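Local coordinates for protein transcriptional regulator, PadR family (Bacillus cereus, PDB 4ESB) that probably regulates transcription by binding DNA as a dimer through a winged helix-turn-helix domain of the PadR family, at residues 6-10 and 37-41; 22-27 and 71-75. The contacts are given in a common frame with arbitrary orientation. Numbering follows the deposited sequence.

Contact 1. Residues 6-10 and 37-41; sequences LKGVL and FTFVS
Phe-37 lays its ring across the gap to the chain start, where Leu-6 CD2 comes within 3.6 Å of Phe-37 CE2 and Leu-10 CD1 within 3.7 Å of Phe-37 CD2. Residues 6-8 have helical backbone angles without regular helical bonding, and a weak bond from Leu-10 N to Lys-7 O (3.5 Å) leads into helix 10-20. Residues 37-40 form a type I beta turn closed by Val-40 N to Phe-37 O (3.3 Å); the extended Val-40 then leads to Ser-41, the N-cap of helix 42-54. The closest CA atoms are those of Leu-6 and Phe-37, 7.5 Å apart. Phe-37 (chi1 m) and Phe-39 (chi1 p) both point toward 6-10, so Leu-6 touches both rings, with its CB 3.7 Å from Phe-39 CE2. Val-9 CG2 meets the edge of the Phe-37 ring, 4.4 Å from CE2. Leu-10 (chi1 t, chi2 p) also brings CD1 to 4.2 Å from Val-40 CG1, while Lys-7 borders the Phe-39 ring, CE 3.9 Å from Phe-39 CE1. Apolar side chains make most of the contact, which buries 330 Å². Leu-32 adjoins Leu-10, Phe-37 and Val-40, and the second subunit packs Thr-97 on Phe-37 and Val-98 on Val-9. The contact thus joins the lead-in to helix 10-20 to the turn of the helix-turn-helix, before helix 42-54, by position the recognition helix of a winged-helix fold.

Contact 2. Residues 22-27 and 71-75; sequences EVYGYE and RKYYH. With SO4 (sulfate ion), chain B; GOL (glycerol), chain F.
The short first strand of the winged-helix sheet meets a strand of the wing here: 23-24, weakly bonded, runs antiparallel to 71-75. Val-23 and Tyr-74 form a hydrogen-bonded pair (CA-CA 5.6 Å), with Tyr-74 N donating to Val-23 O at 2.9 Å, and their side chains share the sheet face that packs on Ile-18 of helix 10-20. Glu-22 CA adds a CA-H...O contact to Tyr-74 O (3.5 Å). Past Val-23 the chain turns into helix 25-34 with Tyr-24 as N-cap residue; Glu-27 OE2 accepts from Tyr-24 N (3.2 Å). Arg-71 (chi1 m, chi2 and chi3 t) covers one face of the Tyr-24 ring (chi1 p), its guanidinium flat on it, centres 4.4 Å apart and planes at 16°, an off-centre cation-pi stack, with CD 3.4 Å from the ring centroid. Tyr-73 (chi1 m) makes an offset edge-to-face pair, the edge of Tyr-24 toward its face, centroids 5.5 Å apart, planes at 83°. A sulfate accepts from Lys-72 N at O4 (2.7 Å) and from Arg-71 NH1 at O1 (2.9 Å); one water accepts from Gly-25 N (2.8 Å). Glycerol hydrogen-bonds Tyr-24 OH through O2 (3.0 Å) and Tyr-73 OH through O3 (3.1 Å). Both guests probably come from the crystallisation liquor. On its other side, strand 70-76 pairs with 58-64, completing the three-stranded sheet of a winged helix.

The two contacts alternate along the chain, 6-10, 22-27, 37-41, 71-75, and thus tie successive elements of one winged helix-turn-helix domain together. Helix 10-20 links the first segments of both, and helix 25-34 starts in contact 2 and ends just before 37-41 of contact 1. Their centres lie 18 Å apart and their nearest atoms about 7 Å, without touching. Contact 1 is the more buried and reaches the second subunit; contact 2 is at the surface and meets no other protein chain. The sulfate and glycerol, probably from the crystallisation liquor, bind at contact 2, not at contact 1.

Contact 1. Residues 6-10 and 37-41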
# COMPACT_ATOMS: atom_id res chain seq x y z
N LEU A 6 -6.70 0.28 0.61
CA LEU A 6 -7.16 1.40 -0.21
C LEU A 6 -6.96 2.73 0.50
O LEU A 6 -6.83 3.77 -0.14
CB LEU A 6 -8.64 1.22 -0.57
CG LEU A 6 -8.97 0.47 -1.86
CD1 LEU A 6 -10.45 0.12 -1.90
CD2 LEU A 6 -8.60 1.30 -3.08
N LYS A 7 -6.95 2.70 1.83
CA LYS A 7 -6.80 3.91 2.64
C LYS A 7 -5.35 4.36 2.73
O LYS A 7 -5.08 5.54 2.93
CB LYS A 7 -7.37 3.68 4.04
CG LYS A 7 -8.88 3.64 4.08
CD LYS A 7 -9.41 2.63 5.07
CE LYS A 7 -10.79 2.13 4.65
NZ LYS A 7 -11.68 1.86 5.81
N GLY A 8 -4.42 3.42 2.58
CA GLY A 8 -3.01 3.74 2.61
C GLY A 8 -2.64 4.71 1.49
O GLY A 8 -1.90 5.67 1.70
N VAL A 9 -3.19 4.46 0.31
CA VAL A 9 -2.82 5.20 -0.89
C VAL A 9 -3.84 6.27 -1.27
O VAL A 9 -3.70 6.93 -2.30
CB VAL A 9 -2.69 4.24 -2.09
CG1 VAL A 9 -1.66 3.16 -1.80
CG2 VAL A 9 -4.04 3.63 -2.43
N LEU A 10 -4.87 6.45 -0.44
CA LEU A 10 -5.97 7.35 -0.78
C LEU A 10 -5.55 8.81 -0.71
O LEU A 10 -5.95 9.62 -1.55
CB LEU A 10 -7.16 7.09 0.14
CG LEU A 10 -8.41 7.94 -0.06
CD1 LEU A 10 -9.02 7.73 -1.44
CD2 LEU A 10 -9.43 7.62 1.02
N PHE A 37 -12.32 3.68 -6.42
CA PHE A 37 -12.45 3.75 -4.96
C PHE A 37 -13.93 3.74 -4.61
O PHE A 37 -14.49 4.75 -4.19
CB PHE A 37 -11.80 5.02 -4.41
CG PHE A 37 -10.30 5.06 -4.58
CD1 PHE A 37 -9.73 5.45 -5.78
CD2 PHE A 37 -9.47 4.73 -3.52
CE1 PHE A 37 -8.36 5.49 -5.93
CE2 PHE A 37 -8.09 4.78 -3.66
CZ PHE A 37 -7.54 5.15 -4.87
N THR A 38 -14.56 2.58 -4.76
CA THR A 38 -16.01 2.47 -4.68
C THR A 38 -16.59 2.74 -3.29
O THR A 38 -17.77 3.05 -3.16
CB THR A 38 -16.49 1.08 -5.15
OG1 THR A 38 -15.85 0.07 -4.38
CG2 THR A 38 -16.17 0.88 -6.63
N PHE A 39 -15.76 2.64 -2.26
CA PHE A 39 -16.24 2.78 -0.89
C PHE A 39 -16.26 4.23 -0.41
O PHE A 39 -16.88 4.53 0.61
CB PHE A 39 -15.38 1.95 0.07
CG PHE A 39 -14.11 2.63 0.47
CD1 PHE A 39 -14.07 3.43 1.60
CD2 PHE A 39 -12.95 2.47 -0.27
CE1 PHE A 39 -12.89 4.06 1.98
CE2 PHE A 39 -11.78 3.09 0.10
CZ PHE A 39 -11.75 3.89 1.23
N VAL A 40 -15.58 5.13 -1.12
CA VAL A 40 -15.45 6.50 -0.63
C VAL A 40 -16.74 7.30 -0.82
O VAL A 40 -17.49 7.09 -1.78
CB VAL A 40 -14.28 7.28 -1.29
CG1 VAL A 40 -13.00 6.47 -1.21
CG2 VAL A 40 -14.61 7.65 -2.73
N SER A 41 -16.99 8.20 0.11
CA SER A 41 -18.08 9.16 0.03
C SER A 41 -17.57 10.46 0.63
O SER A 41 -16.54 10.47 1.30
CB SER A 41 -19.29 8.65 0.80
OG SER A 41 -19.01 8.64 2.19

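Contact 2. Residues 22-27 and 71-75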
# COMPACT_ATOMS: atom_id res chain seq x y z
N GLU A 22 -8.52 21.67 -10.06
CA GLU A 22 -9.28 22.23 -8.95
C GLU A 22 -10.65 21.56 -8.90
O GLU A 22 -11.40 21.60 -9.87
CB GLU A 22 -9.46 23.74 -9.14
CG GLU A 22 -8.86 24.59 -8.05
CD GLU A 22 -9.21 26.05 -8.20
OE1 GLU A 22 -9.37 26.52 -9.35
OE2 GLU A 22 -9.34 26.74 -7.17
N VAL A 23 -10.98 20.97 -7.76
CA VAL A 23 -12.26 20.28 -7.61
C VAL A 23 -12.93 20.57 -6.27
O VAL A 23 -12.24 20.77 -5.26
CB VAL A 23 -12.10 18.75 -7.73
CG1 VAL A 23 -11.66 18.37 -9.14
CG2 VAL A 23 -11.11 18.24 -6.69
N TYR A 24 -14.26 20.59 -6.25
CA TYR A 24 -14.99 20.69 -4.99
C TYR A 24 -15.30 19.30 -4.45
O TYR A 24 -15.11 18.30 -5.15
CB TYR A 24 -16.25 21.56 -5.10
CG TYR A 24 -17.29 21.16 -6.14
CD1 TYR A 24 -17.09 21.42 -7.49
CD2 TYR A 24 -18.48 20.57 -5.76
CE1 TYR A 24 -18.04 21.08 -8.43
CE2 TYR A 24 -19.44 20.22 -6.70
CZ TYR A 24 -19.22 20.48 -8.03
OH TYR A 24 -20.17 20.13 -8.96
N GLY A 25 -15.74 19.23 -3.20
CA GLY A 25 -15.87 17.98 -2.49
C GLY A 25 -16.59 16.88 -3.24
O GLY A 25 -16.08 15.76 -3.36
N TYR A 26 -17.78 17.18 -3.76
CA TYR A 26 -18.60 16.19 -4.43
C TYR A 26 -17.95 15.73 -5.73
O TYR A 26 -17.98 14.55 -6.08
CB TYR A 26 -19.99 16.75 -4.71
CG TYR A 26 -20.83 15.87 -5.60
CD1 TYR A 26 -21.30 14.64 -5.15
CD2 TYR A 26 -21.15 16.26 -6.90
CE1 TYR A 26 -22.06 13.83 -5.96
CE2 TYR A 26 -21.91 15.45 -7.71
CZ TYR A 26 -22.36 14.24 -7.24
OH TYR A 26 -23.13 13.43 -8.05
N GLU A 27 -17.37 16.69 -6.44
CA GLU A 27 -16.65 16.42 -7.68
C GLU A 27 -15.49 15.46 -7.41
O GLU A 27 -15.23 14.54 -8.20
CB GLU A 27 -16.13 17.73 -8.25
CG GLU A 27 -15.53 17.65 -9.64
CD GLU A 27 -14.99 18.99 -10.11
OE1 GLU A 27 -14.49 19.07 -11.25
OE2 GLU A 27 -15.07 19.96 -9.33
N ARG A 71 -18.60 27.70 -4.96
CA ARG A 71 -18.27 26.44 -4.30
C ARG A 71 -16.88 26.53 -3.68
O ARG A 71 -16.10 27.42 -4.02
CB ARG A 71 -18.31 25.30 -5.32
CG ARG A 71 -19.66 25.12 -6.00
CD ARG A 71 -19.61 23.98 -7.01
NE ARG A 71 -20.88 23.81 -7.71
CZ ARG A 71 -21.95 23.21 -7.19
NH1 ARG A 71 -21.92 22.73 -5.95
NH2 ARG A 71 -23.06 23.10 -7.91
N LYS A 72 -16.58 25.60 -2.78
CA LYS A 72 -15.27 25.54 -2.15
C LYS A 72 -14.37 24.58 -2.91
O LYS A 72 -14.37 23.37 -2.66
CB LYS A 72 -15.41 25.12 -0.68
CG LYS A 72 -14.10 25.02 0.08
CD LYS A 72 -14.33 25.03 1.58
CE LYS A 72 -13.04 24.75 2.34
NZ LYS A 72 -13.29 24.31 3.75
N TYR A 73 -13.59 25.13 -3.84
CA TYR A 73 -12.68 24.33 -4.66
C TYR A 73 -11.35 24.15 -3.94
O TYR A 73 -10.84 25.08 -3.32
CB TYR A 73 -12.43 25.01 -6.01
CG TYR A 73 -13.60 24.97 -6.96
CD1 TYR A 73 -13.77 23.90 -7.84
CD2 TYR A 73 -14.53 26.00 -7.00
CE1 TYR A 73 -14.83 23.86 -8.72
CE2 TYR A 73 -15.60 25.97 -7.88
CZ TYR A 73 -15.75 24.90 -8.74
OH TYR A 73 -16.81 24.86 -9.61
N TYR A 74 -10.78 22.95 -4.04
CA TYR A 74 -9.50 22.65 -3.40
C TYR A 74 -8.37 22.68 -4.43
O TYR A 74 -8.51 22.16 -5.53
CB TYR A 74 -9.53 21.28 -2.73
CG TYR A 74 -10.51 21.15 -1.59
CD1 TYR A 74 -10.18 21.61 -0.32
CD2 TYR A 74 -11.75 20.56 -1.77
CE1 TYR A 74 -11.07 21.49 0.73
CE2 TYR A 74 -12.64 20.44 -0.73
CZ TYR A 74 -12.30 20.90 0.52
OH TYR A 74 -13.19 20.78 1.56
N HIS A 75 -7.25 23.29 -4.05
CA HIS A 75 -6.04 23.21 -4.85
C HIS A 75 -4.87 22.77 -3.98
O HIS A 75 -4.92 22.87 -2.76
CB HIS A 75 -5.73 24.55 -5.53
CG HIS A 75 -5.39 25.65 -4.57
ND1 HIS A 75 -4.22 25.69 -3.85
CD2 HIS A 75 -6.08 26.77 -4.23
CE1 HIS A 75 -4.20 26.77 -3.10
NE2 HIS A 75 -5.32 27.45 -3.31
S SO4 B . -19.58 22.92 -2.26
O1 SO4 B . -20.46 22.81 -3.42
O2 SO4 B . -20.24 23.72 -1.23
O3 SO4 B . -19.29 21.59 -1.74
O4 SO4 B . -18.34 23.56 -2.65
C1 GOL F . -20.98 23.66 -12.08
O1 GOL F . -21.67 24.06 -10.92
C2 GOL F . -19.72 22.90 -11.68
O2 GOL F . -19.98 21.52 -11.61
C3 GOL F . -18.60 23.16 -12.68
O3 GOL F . -17.35 22.97 -12.07
O HOH W 1 -16.24 21.34 -1.43